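PDB 1KA2: thermostable carboxypeptidase 1 from Pyrococcus furiosus, which removes amino acids one after another from the C-terminus of peptides with broad specificity, as a cobalt-dependent metallocarboxypeptidase of the M32 family. Local coordinates for residues A[105-110]-A[139-144]. Numbering follows the deposited sequence.
Sequences IREVSE and ISLAKR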
ATOM      1  N   ILE A 105     -19.183 -20.358   5.404  1.00 45.97           N
ATOM      2  CA  ILE A 105     -18.176 -19.311   5.348  1.00 45.69           C
ATOM      3  C   ILE A 105     -18.882 -17.979   5.561  1.00 46.02           C
ATOM      4  O   ILE A 105     -18.342 -17.071   6.185  1.00 45.64           O
ATOM      5  CB  ILE A 105     -17.447 -19.292   3.984  1.00 45.77           C
ATOM      6  CG1 ILE A 105     -16.501 -20.490   3.896  1.00 44.41           C
ATOM      7  CG2 ILE A 105     -16.688 -17.982   3.808  1.00 44.34           C
ATOM      8  CD1 ILE A 105     -15.649 -20.504   2.647  1.00 46.57           C
ATOM      9  N   ARG A 106     -20.102 -17.878   5.050  1.00 47.06           N
ATOM     10  CA  ARG A 106     -20.889 -16.663   5.186  1.00 49.19           C
ATOM     11  C   ARG A 106     -21.292 -16.467   6.645  1.00 49.18           C
ATOM     12  O   ARG A 106     -21.048 -15.409   7.232  1.00 50.78           O
ATOM     13  CB  ARG A 106     -22.139 -16.752   4.312  1.00 51.95           C
ATOM     14  CG  ARG A 106     -22.946 -15.480   4.251  1.00 54.38           C
ATOM     15  CD  ARG A 106     -24.258 -15.638   4.976  1.00 58.58           C
ATOM     16  NE  ARG A 106     -25.161 -16.595   4.345  1.00 60.58           N
ATOM     17  CZ  ARG A 106     -26.406 -16.303   3.982  1.00 61.13           C
ATOM     18  NH1 ARG A 106     -26.879 -15.078   4.179  1.00 61.46           N
ATOM     19  NH2 ARG A 106     -27.192 -17.240   3.472  1.00 59.16           N
ATOM     20  N   GLU A 107     -21.902 -17.496   7.225  1.00 48.43           N
ATOM     21  CA  GLU A 107     -22.343 -17.440   8.611  1.00 48.52           C
ATOM     22  C   GLU A 107     -21.204 -16.954   9.510  1.00 47.46           C
ATOM     23  O   GLU A 107     -21.382 -16.033  10.306  1.00 47.49           O
ATOM     24  CB  GLU A 107     -22.828 -18.826   9.058  1.00 48.21           C
ATOM     25  CG  GLU A 107     -23.426 -18.858  10.458  1.00 48.77           C
ATOM     26  CD  GLU A 107     -23.862 -20.251  10.889  1.00 50.17           C
ATOM     27  OE1 GLU A 107     -24.358 -20.386  12.028  1.00 53.28           O
ATOM     28  OE2 GLU A 107     -23.713 -21.211  10.100  1.00 50.52           O
ATOM     29  N   VAL A 108     -20.034 -17.566   9.362  1.00 47.26           N
ATOM     30  CA  VAL A 108     -18.864 -17.207  10.159  1.00 46.65           C
ATOM     31  C   VAL A 108     -18.445 -15.749   9.991  1.00 46.85           C
ATOM     32  O   VAL A 108     -18.183 -15.060  10.975  1.00 44.63           O
ATOM     33  CB  VAL A 108     -17.667 -18.126   9.827  1.00 45.49           C
ATOM     34  CG1 VAL A 108     -16.374 -17.540  10.390  1.00 45.32           C
ATOM     35  CG2 VAL A 108     -17.904 -19.511  10.418  1.00 43.83           C
ATOM     36  N   SER A 109     -18.370 -15.284   8.750  1.00 48.30           N
ATOM     37  CA  SER A 109     -17.997 -13.897   8.501  1.00 49.34           C
ATOM     38  C   SER A 109     -18.969 -12.981   9.226  1.00 49.10           C
ATOM     39  O   SER A 109     -18.562 -12.092   9.971  1.00 49.31           O
ATOM     40  CB  SER A 109     -18.030 -13.584   7.004  1.00 50.12           C
ATOM     41  OG  SER A 109     -16.852 -14.034   6.363  1.00 51.86           O
ATOM     42  N   GLU A 110     -20.258 -13.208   9.007  1.00 49.93           N
ATOM     43  CA  GLU A 110     -21.290 -12.398   9.648  1.00 51.13           C
ATOM     44  C   GLU A 110     -21.142 -12.417  11.161  1.00 49.28           C
ATOM     45  O   GLU A 110     -20.875 -11.391  11.776  1.00 48.72           O
ATOM     46  CB  GLU A 110     -22.689 -12.903   9.259  1.00 52.70           C
ATOM     47  CG  GLU A 110     -23.201 -12.332   7.942  1.00 55.45           C
ATOM     48  CD  GLU A 110     -24.449 -13.031   7.421  1.00 56.14           C
ATOM     49  OE1 GLU A 110     -25.427 -13.196   8.179  1.00 55.75           O
ATOM     50  OE2 GLU A 110     -24.449 -13.403   6.231  1.00 57.12           O
ATOM     51  N   ILE A 139     -18.907 -20.789  19.689  1.00 36.24           N
ATOM     52  CA  ILE A 139     -18.583 -22.141  20.130  1.00 35.64           C
ATOM     53  C   ILE A 139     -19.254 -23.131  19.174  1.00 37.51           C
ATOM     54  O   ILE A 139     -18.653 -24.126  18.759  1.00 37.06           O
ATOM     55  CB  ILE A 139     -19.051 -22.388  21.587  1.00 36.87           C
ATOM     56  CG1 ILE A 139     -18.062 -21.731  22.559  1.00 37.32           C
ATOM     57  CG2 ILE A 139     -19.140 -23.881  21.876  1.00 36.14           C
ATOM     58  CD1 ILE A 139     -18.546 -21.652  23.992  1.00 38.23           C
ATOM     59  N   SER A 140     -20.497 -22.842  18.802  1.00 36.53           N
ATOM     60  CA  SER A 140     -21.213 -23.720  17.892  1.00 37.20           C
ATOM     61  C   SER A 140     -20.524 -23.770  16.530  1.00 37.29           C
ATOM     62  O   SER A 140     -20.449 -24.826  15.911  1.00 39.17           O
ATOM     63  CB  SER A 140     -22.661 -23.256  17.714  1.00 35.44           C
ATOM     64  OG  SER A 140     -23.381 -24.173  16.895  1.00 38.36           O
ATOM     65  N   LEU A 141     -20.034 -22.627  16.059  1.00 38.38           N
ATOM     66  CA  LEU A 141     -19.344 -22.564  14.767  1.00 38.61           C
ATOM     67  C   LEU A 141     -18.040 -23.371  14.806  1.00 37.99           C
ATOM     68  O   LEU A 141     -17.695 -24.058  13.843  1.00 36.11           O
ATOM     69  CB  LEU A 141     -19.046 -21.109  14.394  1.00 37.19           C
ATOM     70  CG  LEU A 141     -20.250 -20.172  14.214  1.00 39.81           C
ATOM     71  CD1 LEU A 141     -19.742 -18.762  13.947  1.00 39.19           C
ATOM     72  CD2 LEU A 141     -21.143 -20.651  13.064  1.00 36.98           C
ATOM     73  N   ALA A 142     -17.321 -23.282  15.924  1.00 37.55           N
ATOM     74  CA  ALA A 142     -16.069 -24.013  16.096  1.00 39.00           C
ATOM     75  C   ALA A 142     -16.294 -25.528  16.002  1.00 40.69           C
ATOM     76  O   ALA A 142     -15.555 -26.230  15.311  1.00 40.22           O
ATOM     77  CB  ALA A 142     -15.445 -23.668  17.440  1.00 39.80           C
ATOM     78  N   LYS A 143     -17.310 -26.027  16.704  1.00 41.39           N
ATOM     79  CA  LYS A 143     -17.617 -27.456  16.677  1.00 42.28           C
ATOM     80  C   LYS A 143     -17.985 -27.863  15.257  1.00 41.91           C
ATOM     81  O   LYS A 143     -17.453 -28.844  14.732  1.00 41.94           O
ATOM     82  CB  LYS A 143     -18.766 -27.781  17.634  1.00 42.83           C
ATOM     83  CG  LYS A 143     -18.412 -27.661  19.114  1.00 41.55           C
ATOM     84  CD  LYS A 143     -19.653 -27.345  19.943  1.00 44.85           C
ATOM     85  CE  LYS A 143     -20.002 -28.449  20.924  1.00 47.45           C
ATOM     86  NZ  LYS A 143     -18.952 -28.638  21.956  1.00 49.83           N
ATOM     87  N   ARG A 144     -18.882 -27.109  14.626  1.00 41.15           N
ATOM     88  CA  ARG A 144     -19.270 -27.427  13.253  1.00 41.21           C
ATOM     89  C   ARG A 144     -17.997 -27.513  12.410  1.00 40.79           C
ATOM     90  O   ARG A 144     -17.793 -28.482  11.685  1.00 41.72           O
ATOM     91  CB  ARG A 144     -20.181 -26.341  12.648  1.00 42.63           C
ATOM     92  CG  ARG A 144     -21.480 -26.049  13.400  1.00 44.21           C
ATOM     93  CD  ARG A 144     -22.710 -26.571  12.671  1.00 46.95           C
ATOM     94  NE  ARG A 144     -22.853 -26.103  11.286  1.00 46.73           N
ATOM     95  CZ  ARG A 144     -23.161 -24.860  10.915  1.00 46.16           C
ATOM     96  NH1 ARG A 144     -23.363 -23.912  11.818  1.00 45.31           N
ATOM     97  NH2 ARG A 144     -23.297 -24.570   9.626  1.00 43.33           N
TER
HETATM   98  O   HOH W   1     -23.960 -22.687   7.779  1.00 36.28           O
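Val-108 and Leu-141, with CA atoms 7.1 Å apart, mark the nearest backbone approach of segments 105-110 and 139-144, which lie on the consecutive helices 102-124 and 132-149, an antiparallel helical hairpin of the largely helical M32 fold, away from the metal site. The segment axes run at 150° to each other and come within 11.1 Å, a wide spacing bridged by side chains. Leu-141 reaches across with both methyls: CD1 lies 4.0 Å from Val-108 CG2, the two side chains running alongside each other in opposite senses, while CD2 lies 3.4 Å from Glu-107 OE1, against the carboxylate end. Phe-104 and Thr-111 of helix 102-124 also touch this leucine.

Glu-107 spans the gap, with CG anti to the backbone N (chi1 -175°) and the chain extended beyond it. Arg-144, bent at chi2 and chi3, meets it at about a right angle in a salt bridge. NH1 donates to Glu-107 OE2 at 3.2 Å, on the syn side but 26° out of the carboxylate plane, and NH2 adds a weak bond to the same oxygen. With an alanine here in place of Glu-107, the Arg-144 guanidinium would probably lose this counter-charge and Leu-141 CD2 part of its cover. A water completes the link, donating to Glu-107 OE2 and accepting from Arg-144 NH2, 2.7 Å from that nitrogen.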